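Local coordinates for importin subunit beta-1 (Saccharomyces cerevisiae, PDB 5OWU), which carries proteins into the nucleus together with importin alpha, the adaptor that recognises the classical nuclear localization signal of cargo, at residues A359-F373 and A392-Q404. Numbering follows the deposited sequence. Where two conformers were deposited one is given.
Sequences AQNCGNHILEPVLEF and AFGSIMDGPDKVQ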
loop_
_atom_site.group_PDB
_atom_site.type_symbol
_atom_site.label_atom_id
_atom_site.label_comp_id
_atom_site.label_asym_id
_atom_site.label_seq_id
_atom_site.Cartn_x
_atom_site.Cartn_y
_atom_site.Cartn_z
ATOM N N ALA A 359 -13.801 7.607 -16.117
ATOM C CA ALA A 359 -14.223 8.983 -15.871
ATOM C C ALA A 359 -13.053 9.856 -15.436
ATOM O O ALA A 359 -12.947 11.011 -15.865
ATOM C CB ALA A 359 -15.330 9.018 -14.820
ATOM N N GLN A 360 -12.175 9.333 -14.576
ATOM C CA GLN A 360 -11.004 10.101 -14.158
ATOM C C GLN A 360 -10.065 10.351 -15.331
ATOM O O GLN A 360 -9.482 11.433 -15.454
ATOM C CB GLN A 360 -10.270 9.363 -13.032
ATOM C CG GLN A 360 -11.051 9.301 -11.735
ATOM C CD GLN A 360 -10.451 8.338 -10.728
ATOM O OE1 GLN A 360 -10.012 7.244 -11.081
ATOM N NE2 GLN A 360 -10.435 8.742 -9.464
ATOM N N ASN A 361 -9.915 9.361 -16.206
ATOM C CA ASN A 361 -8.960 9.458 -17.302
ATOM C C ASN A 361 -9.485 10.324 -18.441
ATOM O O ASN A 361 -8.697 10.992 -19.119
ATOM C CB ASN A 361 -8.639 8.051 -17.806
ATOM C CG ASN A 361 -7.580 8.031 -18.888
ATOM O OD1 ASN A 361 -6.793 8.963 -19.031
ATOM N ND2 ASN A 361 -7.550 6.945 -19.649
ATOM N N CYS A 362 -10.800 10.348 -18.644
ATOM C CA CYS A 362 -11.391 10.879 -19.866
ATOM C C CYS A 362 -12.367 12.026 -19.640
ATOM O O CYS A 362 -12.880 12.578 -20.619
ATOM C CB CYS A 362 -12.109 9.754 -20.626
ATOM S SG CYS A 362 -11.024 8.367 -21.023
ATOM N N GLY A 363 -12.664 12.379 -18.395
ATOM C CA GLY A 363 -13.436 13.583 -18.134
ATOM C C GLY A 363 -14.779 13.594 -18.843
ATOM O O GLY A 363 -15.517 12.602 -18.847
ATOM N N ASN A 364 -15.099 14.741 -19.453
ATOM C CA ASN A 364 -16.409 14.946 -20.066
ATOM C C ASN A 364 -16.755 13.889 -21.111
ATOM O O ASN A 364 -17.935 13.690 -21.405
ATOM C CB ASN A 364 -16.473 16.335 -20.716
ATOM C CG ASN A 364 -16.437 17.463 -19.704
ATOM O OD1 ASN A 364 -16.595 17.242 -18.503
ATOM N ND2 ASN A 364 -16.235 18.688 -20.188
ATOM N N HIS A 365 -15.772 13.205 -21.694
ATOM C CA HIS A 365 -16.108 12.222 -22.717
ATOM C C HIS A 365 -16.908 11.046 -22.161
ATOM O O HIS A 365 -17.520 10.313 -22.942
ATOM C CB HIS A 365 -14.842 11.699 -23.400
ATOM C CG HIS A 365 -14.222 12.671 -24.350
ATOM N ND1 HIS A 365 -13.430 13.722 -23.936
ATOM C CD2 HIS A 365 -14.273 12.748 -25.701
ATOM C CE1 HIS A 365 -13.023 14.405 -24.990
ATOM N NE2 HIS A 365 -13.518 13.835 -26.074
ATOM N N ILE A 366 -16.928 10.850 -20.838
ATOM C CA ILE A 366 -17.678 9.730 -20.268
ATOM C C ILE A 366 -19.170 10.028 -20.156
ATOM O O ILE A 366 -19.971 9.095 -20.000
ATOM C CB ILE A 366 -17.120 9.344 -18.883
ATOM C CG1 ILE A 366 -17.580 7.948 -18.460
ATOM C CG2 ILE A 366 -17.551 10.337 -17.790
ATOM C CD1 ILE A 366 -17.053 6.837 -19.309
ATOM N N LEU A 367 -19.567 11.298 -20.255
ATOM C CA LEU A 367 -20.893 11.719 -19.808
ATOM C C LEU A 367 -22.013 11.117 -20.660
ATOM O O LEU A 367 -22.982 10.564 -20.125
ATOM C CB LEU A 367 -20.974 13.249 -19.818
ATOM C CG LEU A 367 -20.085 14.023 -18.831
ATOM C CD1 LEU A 367 -19.978 15.496 -19.217
ATOM C CD2 LEU A 367 -20.624 13.906 -17.431
ATOM N N GLU A 368 -21.912 11.220 -21.985
ATOM C CA GLU A 368 -23.054 10.890 -22.840
ATOM C C GLU A 368 -23.527 9.453 -22.659
ATOM O O GLU A 368 -24.717 9.238 -22.372
ATOM C CB GLU A 368 -22.699 11.205 -24.297
ATOM C CG GLU A 368 -23.867 11.082 -25.279
ATOM C CD GLU A 368 -24.186 9.640 -25.657
ATOM O OE1 GLU A 368 -25.385 9.298 -25.753
ATOM O OE2 GLU A 368 -23.240 8.848 -25.852
ATOM N N PRO A 369 -22.674 8.429 -22.812
ATOM C CA PRO A 369 -23.180 7.054 -22.631
ATOM C C PRO A 369 -23.662 6.763 -21.214
ATOM O O PRO A 369 -24.666 6.054 -21.025
ATOM C CB PRO A 369 -21.975 6.184 -23.024
ATOM C CG PRO A 369 -20.779 7.073 -22.869
ATOM C CD PRO A 369 -21.256 8.451 -23.209
ATOM N N VAL A 370 -22.990 7.313 -20.204
ATOM C CA VAL A 370 -23.410 7.064 -18.825
ATOM C C VAL A 370 -24.749 7.729 -18.549
ATOM O O VAL A 370 -25.671 7.099 -18.026
ATOM C CB VAL A 370 -22.336 7.537 -17.834
ATOM C CG1 VAL A 370 -22.857 7.439 -16.404
ATOM C CG2 VAL A 370 -21.073 6.704 -18.007
ATOM N N LEU A 371 -24.879 9.012 -18.888
ATOM C CA LEU A 371 -26.138 9.705 -18.644
ATOM C C LEU A 371 -27.284 9.036 -19.389
ATOM O O LEU A 371 -28.411 8.966 -18.880
ATOM C CB LEU A 371 -26.013 11.175 -19.043
ATOM C CG LEU A 371 -25.083 11.993 -18.147
ATOM C CD1 LEU A 371 -24.851 13.375 -18.739
ATOM C CD2 LEU A 371 -25.649 12.091 -16.718
ATOM N N GLU A 372 -27.018 8.521 -20.591
ATOM C CA GLU A 372 -28.052 7.776 -21.300
ATOM C C GLU A 372 -28.477 6.546 -20.502
ATOM O O GLU A 372 -29.676 6.298 -20.305
ATOM C CB GLU A 372 -27.554 7.376 -22.692
ATOM C CG GLU A 372 -28.668 6.910 -23.623
ATOM C CD GLU A 372 -28.152 6.333 -24.929
ATOM O OE1 GLU A 372 -27.020 6.680 -25.336
ATOM O OE2 GLU A 372 -28.883 5.525 -25.542
ATOM N N PHE A 373 -27.502 5.765 -20.025
ATOM C CA PHE A 373 -27.813 4.593 -19.204
ATOM C C PHE A 373 -28.608 4.974 -17.950
ATOM O O PHE A 373 -29.614 4.333 -17.608
ATOM C CB PHE A 373 -26.507 3.890 -18.837
ATOM C CG PHE A 373 -26.688 2.650 -18.029
ATOM C CD1 PHE A 373 -26.920 1.435 -18.652
ATOM C CD2 PHE A 373 -26.612 2.690 -16.645
ATOM C CE1 PHE A 373 -27.078 0.284 -17.912
ATOM C CE2 PHE A 373 -26.773 1.539 -15.899
ATOM C CZ PHE A 373 -27.011 0.334 -16.536
ATOM N N ALA A 392 -23.697 4.001 -11.656
ATOM C CA ALA A 392 -23.054 4.675 -12.778
ATOM C C ALA A 392 -22.963 6.180 -12.531
ATOM O O ALA A 392 -21.900 6.803 -12.732
ATOM C CB ALA A 392 -23.824 4.372 -14.069
ATOM N N PHE A 393 -24.061 6.780 -12.060
ATOM C CA PHE A 393 -24.041 8.218 -11.832
ATOM C C PHE A 393 -22.975 8.583 -10.812
ATOM O O PHE A 393 -22.161 9.484 -11.043
ATOM C CB PHE A 393 -25.408 8.716 -11.373
ATOM C CG PHE A 393 -25.528 10.207 -11.411
ATOM C CD1 PHE A 393 -25.135 10.968 -10.334
ATOM C CD2 PHE A 393 -26.006 10.846 -12.540
ATOM C CE1 PHE A 393 -25.234 12.349 -10.371
ATOM C CE2 PHE A 393 -26.101 12.215 -12.586
ATOM C CZ PHE A 393 -25.716 12.970 -11.502
ATOM N N GLY A 394 -22.953 7.882 -9.679
ATOM C CA GLY A 394 -21.930 8.145 -8.688
ATOM C C GLY A 394 -20.536 7.907 -9.230
ATOM O O GLY A 394 -19.594 8.615 -8.866
ATOM N N SER A 395 -20.393 6.930 -10.126
ATOM C CA SER A 395 -19.090 6.601 -10.691
ATOM C C SER A 395 -18.565 7.642 -11.672
ATOM O O SER A 395 -17.380 7.572 -12.018
ATOM C CB SER A 395 -19.142 5.243 -11.393
ATOM O OG SER A 395 -19.232 4.189 -10.455
ATOM N N ILE A 396 -19.384 8.586 -12.145
ATOM C CA ILE A 396 -18.845 9.642 -13.014
ATOM C C ILE A 396 -18.717 10.990 -12.294
ATOM O O ILE A 396 -18.540 12.017 -12.947
ATOM C CB ILE A 396 -19.656 9.788 -14.317
ATOM C CG1 ILE A 396 -21.114 10.164 -14.040
ATOM C CG2 ILE A 396 -19.567 8.503 -15.135
ATOM C CD1 ILE A 396 -21.851 10.693 -15.264
ATOM N N MET A 397 -18.742 11.021 -10.960
ATOM C CA MET A 397 -18.670 12.303 -10.267
ATOM C C MET A 397 -17.246 12.823 -10.118
ATOM O O MET A 397 -17.052 13.956 -9.666
ATOM C CB MET A 397 -19.339 12.197 -8.896
ATOM C CG MET A 397 -20.860 12.147 -8.996
ATOM S SD MET A 397 -21.543 13.678 -9.677
ATOM C CE MET A 397 -21.894 13.177 -11.356
ATOM N N ASP A 398 -16.254 12.046 -10.509
ATOM C CA ASP A 398 -14.861 12.458 -10.446
ATOM C C ASP A 398 -14.303 12.292 -11.852
ATOM O O ASP A 398 -14.247 11.172 -12.370
ATOM C CB ASP A 398 -14.104 11.624 -9.408
ATOM C CG ASP A 398 -12.644 11.994 -9.301
ATOM O OD1 ASP A 398 -12.244 13.059 -9.813
ATOM O OD2 ASP A 398 -11.895 11.207 -8.691
ATOM N N GLY A 399 -13.942 13.409 -12.481
ATOM C CA GLY A 399 -13.411 13.402 -13.824
ATOM C C GLY A 399 -13.909 14.559 -14.670
ATOM O O GLY A 399 -13.133 15.416 -15.102
ATOM N N PRO A 400 -15.212 14.597 -14.946
ATOM C CA PRO A 400 -15.761 15.686 -15.769
ATOM C C PRO A 400 -15.590 17.041 -15.096
ATOM O O PRO A 400 -15.295 17.145 -13.905
ATOM C CB PRO A 400 -17.241 15.310 -15.918
ATOM C CG PRO A 400 -17.297 13.837 -15.661
ATOM C CD PRO A 400 -16.230 13.578 -14.631
ATOM N N ASP A 401 -15.792 18.103 -15.876
ATOM C CA ASP A 401 -15.579 19.439 -15.339
ATOM C C ASP A 401 -16.754 19.863 -14.447
ATOM O O ASP A 401 -17.770 19.172 -14.320
ATOM C CB ASP A 401 -15.319 20.448 -16.472
ATOM C CG ASP A 401 -16.545 20.729 -17.347
ATOM O OD1 ASP A 401 -17.677 20.763 -16.827
ATOM O OD2 ASP A 401 -16.356 20.961 -18.566
ATOM N N LYS A 402 -16.583 21.019 -13.802
ATOM C CA LYS A 402 -17.556 21.488 -12.820
ATOM C C LYS A 402 -18.886 21.854 -13.476
ATOM O O LYS A 402 -19.953 21.589 -12.915
ATOM C CB LYS A 402 -16.979 22.686 -12.067
ATOM C CG LYS A 402 -17.841 23.208 -10.934
ATOM C CD LYS A 402 -17.124 24.316 -10.162
ATOM C CE LYS A 402 -17.977 24.833 -9.008
ATOM N NZ LYS A 402 -17.234 25.773 -8.112
ATOM N N VAL A 403 -18.841 22.471 -14.655
ATOM C CA VAL A 403 -20.066 22.903 -15.330
ATOM C C VAL A 403 -20.975 21.709 -15.600
ATOM O O VAL A 403 -22.158 21.711 -15.239
ATOM C CB VAL A 403 -19.715 23.665 -16.621
ATOM C CG1 VAL A 403 -20.938 23.867 -17.503
ATOM C CG2 VAL A 403 -19.126 25.015 -16.268
ATOM N N GLN A 404 -20.422 20.660 -16.217
ATOM C CA GLN A 404 -21.213 19.478 -16.556
ATOM C C GLN A 404 -21.746 18.790 -15.303
ATOM O O GLN A 404 -22.946 18.494 -15.195
ATOM C CB GLN A 404 -20.360 18.502 -17.370
ATOM C CG GLN A 404 -19.773 19.086 -18.663
ATOM C CD GLN A 404 -20.808 19.234 -19.772
ATOM O OE1 GLN A 404 -21.801 18.504 -19.818
ATOM N NE2 GLN A 404 -20.572 20.180 -20.678
#
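Asn364 grips Asp401 with both ends of its amide. Its OD1 accepts from the backbone N of Asp401 at 2.9 Å, while its ND2 donates to Asp401 OD2 at 2.8 Å in a nearly straight bond (172°). ND2 lies well above the carboxylate plane, and the amide and carboxylate planes stand at about a right angle. Asp401 can hold this pose because its CG sits between its own backbone N and carbonyl carbon (chi1 69°), which leaves OD1 to cap helix 402-418 through Gln404 N. Asn364 thus probably helps to position the N-cap, and an alanine in its place would probably leave the Asp401 N-H without its acceptor and the carboxylate freer to turn. On the other side of the turns, Gln360 NE2 reaches Asp398 OD2 at 3.0 Å, again from above the carboxylate.

Between these polar bonds the backbones come very near: Gly399 CA lies 3.2 Å from Ala359 O, a CA-H...O contact, and a side chain at Gly399 would collide with that oxygen. Gly363, at positive phi just after helix 347-362, places its CA against Gly399 O.

Hydrophobic packing spreads from Ile396. It meets Val370 tip to tip, with CD1 3.6 Å from Val370 CG1, and its CG2 also touches Ile366 CG2. Leu367 spreads its two methyls, CD2 against Pro400 CG and CD1 3.5 Å from Gln404 CB. Farther out, Leu371 CD2 touches Phe393 CE2 obliquely at 4.2 Å; the Phe393 ring also packs on Ala412 and Cys434.

The linkers between HEAT 8 and 9 and between HEAT 9 and 10 are thus joined, with their flanking helix ends, by a largely buried apolar seam and by amide-carboxylate bonds at the turns. The directional bonds and close glycine backbones probably fix how the turns sit together, while apolar packing holds the helices beside them.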